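Local coordinates for protein CTP:phosphocholine Cytidylyltransferase (Streptococcus pneumoniae, PDB 1JYK) that catalyses the transfer of a cytidylyl group from CTP to phosphocholine, yielding CDP-choline and pyrophosphate, at residues A[44-48]-A[49-53]; A[183-186]-A[187-191]. All blocks are in the same frame, centred on the assembly; numbering follows the deposited sequence.

Contact 1: A[44-48]-A[49-53]; sequences ENTPK and ALVQV
Between Pro47 and Val51 the backbone winds into a short 3-10 turn, closed by Leu50 N bonding to Pro47 O at 2.9 Å and, one residue on, by Val51 N bonding to Lys48 O at 3.3 Å. In sugar-nucleotidyltransferase-like enzymes a Pro-Lys pair follows the glycine-rich nucleotide loop, and Pro47-Lys48, after the glycine-rich segment, is consistent with that motif, leading from the loop after strand 27-32 into strand 52-53. Both donors sit above the plane of the carbonyl they bind, the second far above it (73°), as expected of so tight a turn. On one side of the turn the Pro47 ring slants across the Leu50 side chain, CG meeting Leu50 CD1 at 3.6 Å, and Gln84 touches both residues. Thr46 turns its methyl rather than its hydroxyl inward: CG2 stands anti to the backbone N (OG1 chi1 -55°) and reaches the Leu50 carbonyl, 3.7 Å from Leu50 O. Lys48 CG lies between the backbone N and the carbonyl carbon; beyond it the side chain runs away from the turn, extended, to a salt bridge between Lys48 NZ and Asp127 OD2, in the loop between strands 121-125 and 128-130. Val51, which also touches Tyr243 of helix 240-250, lays CB against the carbonyl oxygen that its own N-H engages, with CB 3.5 Å from Lys48 O.

Contact 2: A[183-186]-A[187-191]; sequences SFWD and APTAE
Asp186 and Thr189 set their side chains at about a right angle, and one carboxylate oxygen does most of the joining. OD1 of Asp186 accepts a hydrogen bond from Thr189 OG1 at 2.5 Å, a very short bond, and another from Thr189 N at 2.7 Å, which meets OD1 nearly along its C-O axis. Two donors from a single residue therefore grip one oxygen and fix the rotation of the carboxylate. A chi1 of 59° makes this possible: CG of Asp186 is tucked between its own N and carbonyl carbon, and the acid folds back over the first turn of the helix. Here strand 182-185 of the central mixed sheet passes directly into helix 187-201, with Asp186 as the N-cap. The cap offers an acceptor to a first-turn N-H, while Asp186 O starts the regular helical bonding by accepting from Ala190 N at 2.9 Å. The negative charge lies at the helix N-terminus, where the helix dipole would probably stabilise it. Pro188, which has no N-H to offer, brings its ring CD to 3.4 Å from Asp186 OD1. Thr189 has a second role on its other branch. Its methyl, anti to the backbone N, comes up to the edge of the Trp185 indole near the ring plane, with CG2 3.7 Å from Trp185 CE3. The pyrrole N-H of the same indole is held too: Trp185 NE1 donates to Ser183 OG at 2.9 Å, the hydroxyl lying 23° out of the ring plane. Tyr144 meets the indole edge-to-face. Ser142 OG of strand 142-149 is hydrogen-bonded both to Asp186 N and to Thr189 OG1, tying the cap to the neighbouring strand.

Contacts 1 and 2 lie on opposite sides of the chain's centre, with centres 30 Å apart and nearest atoms about 15 Å from each other, and they do not touch. The main sheet relates them: strand 27-32, which precedes contact 1, pairs in parallel with strand 121-125, and that strand's other neighbour, running antiparallel, is strand 182-185, which leads into contact 2. The residue range 44-53 probably borders the nucleotide site, as in related nucleotidyltransferases. The putative nucleotide side of the molecule thus lies with contact 1, whereas the range 183-191 is probably structural packing remote from it.

Contact 1: A[44-48]-A[49-53]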
ATOM      1  N   GLU A  44     -12.827  12.148  10.500  1.00 16.59           N
ATOM      2  CA  GLU A  44     -14.128  12.766  10.329  1.00 20.08           C
ATOM      3  C   GLU A  44     -14.058  13.912   9.309  1.00 19.43           C
ATOM      4  O   GLU A  44     -14.952  14.061   8.472  1.00 18.26           O
ATOM      5  CB  GLU A  44     -14.642  13.284  11.670  1.00 25.00           C
ATOM      6  CG  GLU A  44     -15.879  14.137  11.534  1.00 36.31           C
ATOM      7  CD  GLU A  44     -16.564  14.394  12.853  1.00 41.71           C
ATOM      8  OE1 GLU A  44     -17.803  14.574  12.842  1.00 46.05           O
ATOM      9  OE2 GLU A  44     -15.863  14.417  13.891  1.00 45.47           O
ATOM     10  N   ASN A  45     -12.993  14.709   9.377  1.00 18.54           N
ATOM     11  CA  ASN A  45     -12.815  15.841   8.467  1.00 18.09           C
ATOM     12  C   ASN A  45     -11.450  15.845   7.813  1.00 17.79           C
ATOM     13  O   ASN A  45     -11.078  16.816   7.156  1.00 18.53           O
ATOM     14  CB  ASN A  45     -12.988  17.160   9.212  1.00 19.68           C
ATOM     15  CG  ASN A  45     -14.395  17.366   9.702  1.00 22.72           C
ATOM     16  OD1 ASN A  45     -14.815  16.749  10.682  1.00 26.18           O
ATOM     17  ND2 ASN A  45     -15.139  18.234   9.023  1.00 22.89           N
ATOM     18  N   THR A  46     -10.696  14.772   8.001  1.00 16.99           N
ATOM     19  CA  THR A  46      -9.368  14.675   7.418  1.00 15.68           C
ATOM     20  C   THR A  46      -9.160  13.301   6.818  1.00 16.16           C
ATOM     21  O   THR A  46      -9.445  12.294   7.462  1.00 17.31           O
ATOM     22  CB  THR A  46      -8.278  14.880   8.475  1.00 13.69           C
ATOM     23  OG1 THR A  46      -8.485  16.126   9.137  1.00 15.46           O
ATOM     24  CG2 THR A  46      -6.899  14.863   7.830  1.00 14.44           C
ATOM     25  N   PRO A  47      -8.687  13.241   5.563  1.00 16.59           N
ATOM     26  CA  PRO A  47      -8.464  11.920   4.967  1.00 16.80           C
ATOM     27  C   PRO A  47      -7.321  11.271   5.761  1.00 16.97           C
ATOM     28  O   PRO A  47      -6.411  11.967   6.223  1.00 17.13           O
ATOM     29  CB  PRO A  47      -8.089  12.234   3.518  1.00 17.76           C
ATOM     30  CG  PRO A  47      -7.618  13.657   3.542  1.00 15.07           C
ATOM     31  CD  PRO A  47      -8.358  14.341   4.640  1.00 14.70           C
ATOM     32  N   LYS A  48      -7.357   9.956   5.932  1.00 16.51           N
ATOM     33  CA  LYS A  48      -6.321   9.314   6.725  1.00 16.73           C
ATOM     34  C   LYS A  48      -4.887   9.551   6.251  1.00 15.73           C
ATOM     35  O   LYS A  48      -3.972   9.597   7.072  1.00 15.91           O
ATOM     36  CB  LYS A  48      -6.606   7.814   6.873  1.00 18.46           C
ATOM     37  CG  LYS A  48      -6.440   7.001   5.630  1.00 23.04           C
ATOM     38  CD  LYS A  48      -7.018   5.614   5.840  1.00 27.60           C
ATOM     39  CE  LYS A  48      -6.844   4.764   4.596  1.00 29.94           C
ATOM     40  NZ  LYS A  48      -6.953   3.318   4.910  1.00 32.63           N
ATOM     41  N   ALA A  49      -4.685   9.721   4.945  1.00 14.73           N
ATOM     42  CA  ALA A  49      -3.337   9.958   4.421  1.00 15.15           C
ATOM     43  C   ALA A  49      -2.801  11.313   4.870  1.00 14.52           C
ATOM     44  O   ALA A  49      -1.587  11.545   4.866  1.00 13.74           O
ATOM     45  CB  ALA A  49      -3.335   9.885   2.890  1.00 13.13           C
ATOM     46  N   LEU A  50      -3.706  12.203   5.262  1.00 13.99           N
ATOM     47  CA  LEU A  50      -3.309  13.542   5.686  1.00 15.35           C
ATOM     48  C   LEU A  50      -3.382  13.779   7.200  1.00 15.79           C
ATOM     49  O   LEU A  50      -3.210  14.906   7.671  1.00 14.12           O
ATOM     50  CB  LEU A  50      -4.132  14.589   4.927  1.00 15.50           C
ATOM     51  CG  LEU A  50      -3.934  14.565   3.401  1.00 15.23           C
ATOM     52  CD1 LEU A  50      -4.745  15.691   2.778  1.00 16.73           C
ATOM     53  CD2 LEU A  50      -2.458  14.716   3.035  1.00 15.38           C
ATOM     54  N   VAL A  51      -3.639  12.718   7.960  1.00 15.18           N
ATOM     55  CA  VAL A  51      -3.671  12.833   9.412  1.00 14.79           C
ATOM     56  C   VAL A  51      -2.222  13.181   9.781  1.00 15.63           C
ATOM     57  O   VAL A  51      -1.277  12.602   9.237  1.00 15.13           O
ATOM     58  CB  VAL A  51      -4.104  11.492  10.068  1.00 14.83           C
ATOM     59  CG1 VAL A  51      -3.657  11.437  11.521  1.00 13.43           C
ATOM     60  CG2 VAL A  51      -5.615  11.355   9.992  1.00 12.99           C
ATOM     61  N   GLN A  52      -2.040  14.131  10.686  1.00 16.30           N
ATOM     62  CA  GLN A  52      -0.691  14.543  11.056  1.00 17.83           C
ATOM     63  C   GLN A  52      -0.090  13.858  12.279  1.00 18.46           C
ATOM     64  O   GLN A  52      -0.726  13.748  13.324  1.00 18.23           O
ATOM     65  CB  GLN A  52      -0.656  16.057  11.261  1.00 18.96           C
ATOM     66  CG  GLN A  52      -1.324  16.830  10.143  1.00 20.69           C
ATOM     67  CD  GLN A  52      -1.153  18.325  10.276  1.00 22.85           C
ATOM     68  OE1 GLN A  52      -0.295  18.804  11.017  1.00 25.56           O
ATOM     69  NE2 GLN A  52      -1.970  19.075   9.552  1.00 23.38           N
ATOM     70  N   VAL A  53       1.139  13.378  12.128  1.00 18.74           N
ATOM     71  CA  VAL A  53       1.859  12.756  13.228  1.00 20.43           C
ATOM     72  C   VAL A  53       3.102  13.617  13.354  1.00 20.11           C
ATOM     73  O   VAL A  53       3.764  13.926  12.359  1.00 18.10           O
ATOM     74  CB  VAL A  53       2.225  11.264  12.949  1.00 20.99           C
ATOM     75  CG1 VAL A  53       0.962  10.485  12.630  1.00 21.68           C
ATOM     76  CG2 VAL A  53       3.224  11.149  11.816  1.00 23.37           C
TER

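Contact 2: A[183-186]-A[187-191]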
ATOM      1  N   SER A 183       4.953  -2.847  -1.025  1.00 12.61           N
ATOM      2  CA  SER A 183       5.312  -3.929  -1.931  1.00 13.44           C
ATOM      3  C   SER A 183       5.795  -3.335  -3.250  1.00 13.86           C
ATOM      4  O   SER A 183       5.485  -2.187  -3.567  1.00 15.04           O
ATOM      5  CB  SER A 183       4.104  -4.851  -2.172  1.00 14.19           C
ATOM      6  OG  SER A 183       3.009  -4.167  -2.771  1.00 13.16           O
ATOM      7  N   PHE A 184       6.565  -4.110  -4.005  1.00 13.85           N
ATOM      8  CA  PHE A 184       7.082  -3.672  -5.297  1.00 14.24           C
ATOM      9  C   PHE A 184       6.771  -4.747  -6.329  1.00 14.81           C
ATOM     10  O   PHE A 184       6.832  -5.937  -6.025  1.00 14.50           O
ATOM     11  CB  PHE A 184       8.592  -3.449  -5.228  1.00 15.47           C
ATOM     12  CG  PHE A 184       9.218  -3.148  -6.561  1.00 15.90           C
ATOM     13  CD1 PHE A 184       9.206  -1.848  -7.075  1.00 16.82           C
ATOM     14  CD2 PHE A 184       9.802  -4.163  -7.316  1.00 14.88           C
ATOM     15  CE1 PHE A 184       9.764  -1.564  -8.322  1.00 14.75           C
ATOM     16  CE2 PHE A 184      10.362  -3.891  -8.562  1.00 15.36           C
ATOM     17  CZ  PHE A 184      10.342  -2.589  -9.067  1.00 16.18           C
ATOM     18  N   TRP A 185       6.448  -4.331  -7.547  1.00 14.94           N
ATOM     19  CA  TRP A 185       6.100  -5.281  -8.597  1.00 15.71           C
ATOM     20  C   TRP A 185       6.895  -5.069  -9.869  1.00 16.32           C
ATOM     21  O   TRP A 185       6.929  -3.954 -10.397  1.00 16.19           O
ATOM     22  CB  TRP A 185       4.599  -5.184  -8.872  1.00 13.69           C
ATOM     23  CG  TRP A 185       3.862  -5.367  -7.609  1.00 14.46           C
ATOM     24  CD1 TRP A 185       3.462  -4.389  -6.740  1.00 14.42           C
ATOM     25  CD2 TRP A 185       3.605  -6.618  -6.960  1.00 15.08           C
ATOM     26  NE1 TRP A 185       2.990  -4.957  -5.578  1.00 15.33           N
ATOM     27  CE2 TRP A 185       3.065  -6.322  -5.685  1.00 14.54           C
ATOM     28  CE3 TRP A 185       3.792  -7.961  -7.322  1.00 14.94           C
ATOM     29  CZ2 TRP A 185       2.708  -7.324  -4.774  1.00 15.68           C
ATOM     30  CZ3 TRP A 185       3.435  -8.952  -6.422  1.00 13.86           C
ATOM     31  CH2 TRP A 185       2.898  -8.627  -5.159  1.00 14.53           C
ATOM     32  N   ASP A 186       7.542  -6.128 -10.351  1.00 16.54           N
ATOM     33  CA  ASP A 186       8.313  -6.026 -11.584  1.00 18.46           C
ATOM     34  C   ASP A 186       7.371  -6.105 -12.789  1.00 18.62           C
ATOM     35  O   ASP A 186       6.181  -6.409 -12.640  1.00 17.86           O
ATOM     36  CB  ASP A 186       9.400  -7.112 -11.660  1.00 19.83           C
ATOM     37  CG  ASP A 186       8.839  -8.513 -11.603  1.00 19.80           C
ATOM     38  OD1 ASP A 186       7.747  -8.750 -12.147  1.00 19.78           O
ATOM     39  OD2 ASP A 186       9.498  -9.386 -11.006  1.00 22.58           O
ATOM     40  N   ALA A 187       7.901  -5.811 -13.976  1.00 19.24           N
ATOM     41  CA  ALA A 187       7.105  -5.799 -15.203  1.00 20.26           C
ATOM     42  C   ALA A 187       6.431  -7.134 -15.543  1.00 21.58           C
ATOM     43  O   ALA A 187       5.230  -7.181 -15.800  1.00 21.78           O
ATOM     44  CB  ALA A 187       7.965  -5.322 -16.363  1.00 18.93           C
ATOM     45  N   PRO A 188       7.198  -8.234 -15.574  1.00 22.12           N
ATOM     46  CA  PRO A 188       6.564  -9.516 -15.892  1.00 22.10           C
ATOM     47  C   PRO A 188       5.418  -9.864 -14.938  1.00 21.75           C
ATOM     48  O   PRO A 188       4.376 -10.369 -15.367  1.00 22.48           O
ATOM     49  CB  PRO A 188       7.710 -10.519 -15.795  1.00 22.70           C
ATOM     50  CG  PRO A 188       8.943  -9.709 -15.981  1.00 22.99           C
ATOM     51  CD  PRO A 188       8.649  -8.375 -15.375  1.00 22.42           C
ATOM     52  N   THR A 189       5.613  -9.598 -13.646  1.00 20.15           N
ATOM     53  CA  THR A 189       4.588  -9.900 -12.648  1.00 18.89           C
ATOM     54  C   THR A 189       3.371  -8.988 -12.805  1.00 18.19           C
ATOM     55  O   THR A 189       2.228  -9.452 -12.753  1.00 17.50           O
ATOM     56  CB  THR A 189       5.132  -9.754 -11.207  1.00 18.09           C
ATOM     57  OG1 THR A 189       6.356 -10.483 -11.077  1.00 18.64           O
ATOM     58  CG2 THR A 189       4.127 -10.297 -10.203  1.00 16.89           C
ATOM     59  N   ALA A 190       3.627  -7.695 -13.002  1.00 17.84           N
ATOM     60  CA  ALA A 190       2.561  -6.707 -13.166  1.00 18.15           C
ATOM     61  C   ALA A 190       1.689  -7.040 -14.377  1.00 18.41           C
ATOM     62  O   ALA A 190       0.469  -6.838 -14.359  1.00 18.17           O
ATOM     63  CB  ALA A 190       3.167  -5.316 -13.329  1.00 16.78           C
ATOM     64  N   GLU A 191       2.325  -7.545 -15.430  1.00 19.79           N
ATOM     65  CA  GLU A 191       1.611  -7.900 -16.647  1.00 21.53           C
ATOM     66  C   GLU A 191       0.590  -8.989 -16.332  1.00 21.70           C
ATOM     67  O   GLU A 191      -0.563  -8.914 -16.754  1.00 22.26           O
ATOM     68  CB  GLU A 191       2.599  -8.388 -17.700  1.00 24.62           C
ATOM     69  CG  GLU A 191       1.994  -8.552 -19.068  1.00 32.25           C
ATOM     70  CD  GLU A 191       2.942  -9.226 -20.037  1.00 37.81           C
ATOM     71  OE1 GLU A 191       3.579 -10.227 -19.644  1.00 41.39           O
ATOM     72  OE2 GLU A 191       3.053  -8.755 -21.188  1.00 40.64           O
TER